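Local atomic coordinates of CRISPR-associated endonuclease Cas9 (Campylobacter jejuni subsp. jejuni serotype O:2, PDB entry 5X2G), a protein that uses a guide RNA to find matching DNA of invading mobile elements and cuts its two strands with separate HNH and RuvC-like nuclease domains. Residues 35-40 against 624-629. Numbering follows the deposited sequence.
With nucleotides of chain B.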
loop_
_atom_site.group_PDB
_atom_site.type_symbol
_atom_site.label_atom_id
_atom_site.label_comp_id
_atom_site.label_asym_id
_atom_site.label_seq_id
_atom_site.Cartn_x
_atom_site.Cartn_y
_atom_site.Cartn_z
ATOM N N VAL A 35 -26.013 6.382 -10.494
ATOM C CA VAL A 35 -25.112 5.663 -9.602
ATOM C C VAL A 35 -23.827 5.378 -10.363
ATOM O O VAL A 35 -23.861 4.991 -11.537
ATOM C CB VAL A 35 -25.728 4.342 -9.087
ATOM C CG1 VAL A 35 -24.889 3.779 -7.949
ATOM C CG2 VAL A 35 -27.171 4.543 -8.649
ATOM N N ARG A 36 -22.692 5.565 -9.694
ATOM C CA ARG A 36 -21.375 5.329 -10.278
ATOM C C ARG A 36 -20.676 4.272 -9.436
ATOM O O ARG A 36 -20.232 4.558 -8.319
ATOM C CB ARG A 36 -20.562 6.621 -10.333
ATOM C CG ARG A 36 -19.117 6.449 -10.777
ATOM C CD ARG A 36 -19.000 6.216 -12.275
ATOM N NE ARG A 36 -17.622 6.372 -12.732
ATOM C CZ ARG A 36 -17.207 6.133 -13.973
ATOM N NH1 ARG A 36 -18.062 5.714 -14.898
ATOM N NH2 ARG A 36 -15.931 6.307 -14.288
ATOM N N ILE A 37 -20.585 3.055 -9.966
ATOM C CA ILE A 37 -19.907 1.944 -9.307
ATOM C C ILE A 37 -18.501 1.868 -9.885
ATOM O O ILE A 37 -18.324 1.535 -11.061
ATOM C CB ILE A 37 -20.659 0.622 -9.508
ATOM C CG1 ILE A 37 -22.130 0.764 -9.114
ATOM C CG2 ILE A 37 -19.990 -0.500 -8.719
ATOM C CD1 ILE A 37 -22.357 0.951 -7.642
ATOM N N PHE A 38 -17.489 2.162 -9.071
ATOM C CA PHE A 38 -16.120 2.194 -9.562
ATOM C C PHE A 38 -15.252 1.045 -9.061
ATOM O O PHE A 38 -14.081 0.967 -9.448
ATOM C CB PHE A 38 -15.457 3.539 -9.225
ATOM C CG PHE A 38 -15.601 3.960 -7.789
ATOM C CD1 PHE A 38 -16.676 4.736 -7.383
ATOM C CD2 PHE A 38 -14.643 3.612 -6.852
ATOM C CE1 PHE A 38 -16.801 5.139 -6.064
ATOM C CE2 PHE A 38 -14.762 4.012 -5.532
ATOM C CZ PHE A 38 -15.842 4.777 -5.138
ATOM N N THR A 39 -15.783 0.150 -8.230
ATOM C CA THR A 39 -15.079 -1.084 -7.892
ATOM C C THR A 39 -16.069 -2.052 -7.260
ATOM O O THR A 39 -17.215 -1.703 -6.972
ATOM C CB THR A 39 -13.886 -0.835 -6.958
ATOM O OG1 THR A 39 -13.000 -1.961 -7.011
ATOM C CG2 THR A 39 -14.350 -0.639 -5.524
ATOM N N LYS A 40 -15.605 -3.282 -7.051
ATOM C CA LYS A 40 -16.429 -4.325 -6.448
ATOM C C LYS A 40 -15.769 -4.893 -5.194
ATOM O O LYS A 40 -14.553 -4.797 -5.021
ATOM C CB LYS A 40 -16.696 -5.447 -7.456
ATOM N N ILE A 624 -32.417 5.211 -14.339
ATOM C CA ILE A 624 -30.984 5.198 -14.080
ATOM C C ILE A 624 -30.332 4.053 -14.838
ATOM O O ILE A 624 -30.771 2.899 -14.751
ATOM C CB ILE A 624 -30.708 5.080 -12.575
ATOM C CG1 ILE A 624 -31.201 6.323 -11.840
ATOM C CG2 ILE A 624 -29.222 4.852 -12.318
ATOM C CD1 ILE A 624 -31.022 6.239 -10.352
ATOM N N PHE A 625 -29.282 4.369 -15.589
ATOM C CA PHE A 625 -28.345 3.370 -16.075
ATOM C C PHE A 625 -27.086 3.467 -15.224
ATOM O O PHE A 625 -26.433 4.516 -15.192
ATOM C CB PHE A 625 -28.016 3.563 -17.553
ATOM C CG PHE A 625 -27.331 2.377 -18.169
ATOM C CD1 PHE A 625 -28.070 1.295 -18.623
ATOM C CD2 PHE A 625 -25.950 2.330 -18.270
ATOM C CE1 PHE A 625 -27.446 0.193 -19.179
ATOM C CE2 PHE A 625 -25.318 1.229 -18.827
ATOM C CZ PHE A 625 -26.067 0.160 -19.280
ATOM N N VAL A 626 -26.762 2.381 -14.521
ATOM C CA VAL A 626 -25.631 2.386 -13.602
ATOM C C VAL A 626 -24.335 2.469 -14.396
ATOM O O VAL A 626 -24.120 1.708 -15.348
ATOM C CB VAL A 626 -25.667 1.140 -12.706
ATOM C CG1 VAL A 626 -24.431 1.077 -11.828
ATOM C CG2 VAL A 626 -26.930 1.141 -11.854
ATOM N N SER A 627 -23.466 3.399 -14.007
ATOM C CA SER A 627 -22.225 3.670 -14.722
ATOM C C SER A 627 -21.059 2.958 -14.048
ATOM O O SER A 627 -20.849 3.102 -12.839
ATOM C CB SER A 627 -21.953 5.174 -14.784
ATOM O OG SER A 627 -20.644 5.443 -15.260
ATOM N N LYS A 628 -20.302 2.201 -14.838
ATOM C CA LYS A 628 -19.081 1.543 -14.410
ATOM C C LYS A 628 -17.972 1.870 -15.401
ATOM O O LYS A 628 -18.206 1.857 -16.617
ATOM C CB LYS A 628 -19.261 0.019 -14.328
ATOM C CG LYS A 628 -20.340 -0.445 -13.368
ATOM C CD LYS A 628 -20.454 -1.966 -13.375
ATOM C CE LYS A 628 -21.473 -2.453 -12.358
ATOM N NZ LYS A 628 -21.607 -3.938 -12.372
ATOM N N PRO A 629 -16.766 2.169 -14.923
ATOM C CA PRO A 629 -15.666 2.461 -15.845
ATOM C C PRO A 629 -15.019 1.182 -16.348
ATOM O O PRO A 629 -14.897 0.195 -15.616
ATOM C CB PRO A 629 -14.692 3.268 -14.980
ATOM C CG PRO A 629 -14.900 2.716 -13.607
ATOM C CD PRO A 629 -16.360 2.326 -13.514
ATOM P P A B 78 -13.441 6.851 -17.757
ATOM O OP1 A B 78 -14.229 6.314 -16.617
ATOM O OP2 A B 78 -13.199 8.312 -17.872
ATOM O "O5'" A B 78 -12.029 6.119 -17.743
ATOM C "C5'" A B 78 -11.938 4.703 -17.851
ATOM C "C4'" A B 78 -10.575 4.272 -18.330
ATOM O "O4'" A B 78 -10.228 5.025 -19.527
ATOM C "C3'" A B 78 -9.431 4.503 -17.342
ATOM O "O3'" A B 78 -8.454 3.485 -17.534
ATOM C "C2'" A B 78 -8.851 5.827 -17.819
ATOM O "O2'" A B 78 -7.514 6.064 -17.431
ATOM C "C1'" A B 78 -8.989 5.674 -19.328
ATOM N N9 A B 78 -8.975 6.939 -20.065
ATOM C C8 A B 78 -9.460 8.158 -19.662
ATOM N N7 A B 78 -9.275 9.108 -20.547
ATOM C C5 A B 78 -8.620 8.473 -21.594
ATOM C C6 A B 78 -8.141 8.936 -22.832
ATOM N N6 A B 78 -8.258 10.199 -23.249
ATOM N N1 A B 78 -7.535 8.042 -23.645
ATOM C C2 A B 78 -7.420 6.774 -23.230
ATOM N N3 A B 78 -7.825 6.221 -22.089
ATOM C C4 A B 78 -8.423 7.136 -21.306
HETATM O O HOH W 1 -25.739 6.469 -13.650
#
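Ser627 grips Val35 and Ile37 through its backbone, and so lays the extended segment 624-629 parallel to the edge strand 29-37 of the RuvC-like, RNase H-type sheet. One parallel beta bridge joins Arg36 to Ser627: Ser627 N donates to Val35 O (3.0 Å, nearly straight at 173°), and Ile37 N donates to Ser627 O at 2.9 Å. On its other side Arg36 is bonded through its backbone to Ile20, so segment 624-629 continues the sheet by a short strand-like addition. Water 1 bridges Val35 N, from which it accepts, and Phe625 O.

Apolar contacts fill one side of the pairing. The branched side chains of valine and isoleucine suit extended backbone: Ile37 CG1 packs closely on Val626 CG1 at 3.6 Å, while CG2 of Val35 lies more loosely near CG2 of Ile624. Val35 and Ile624 also rest on helix 557-566, where His558 is a predicted magnesium ligand, so this packing borders the probable RuvC active site.

The polar work falls to Arg36, whose length and planar head let it serve several partners. Its chain bends at chi2 (75°), bringing the guanidinium back over the neighbouring segment. NH1 donates to Ser627 OG at 2.6 Å, almost in the guanidinium plane; a serine hydroxyl suits this spot because it can accept from Arg36 and also bond to the carbonyl oxygen Ser817 O, tying in the C-terminal part of the chain. NE forms a salt bridge with Glu464 of helix 456-476, a further restraint that would limit rotation of the head. Pro629, rigid and without an N-H to satisfy, lays its ring against one guanidinium face, CD 3.9 Å above the plane. At the guanidinium edge, Arg36 NH2 donates to phosphate oxygen OP1 of A78 of chain B at 2.9 Å, and Pro629 CB lies 3.5 Å from that same OP1.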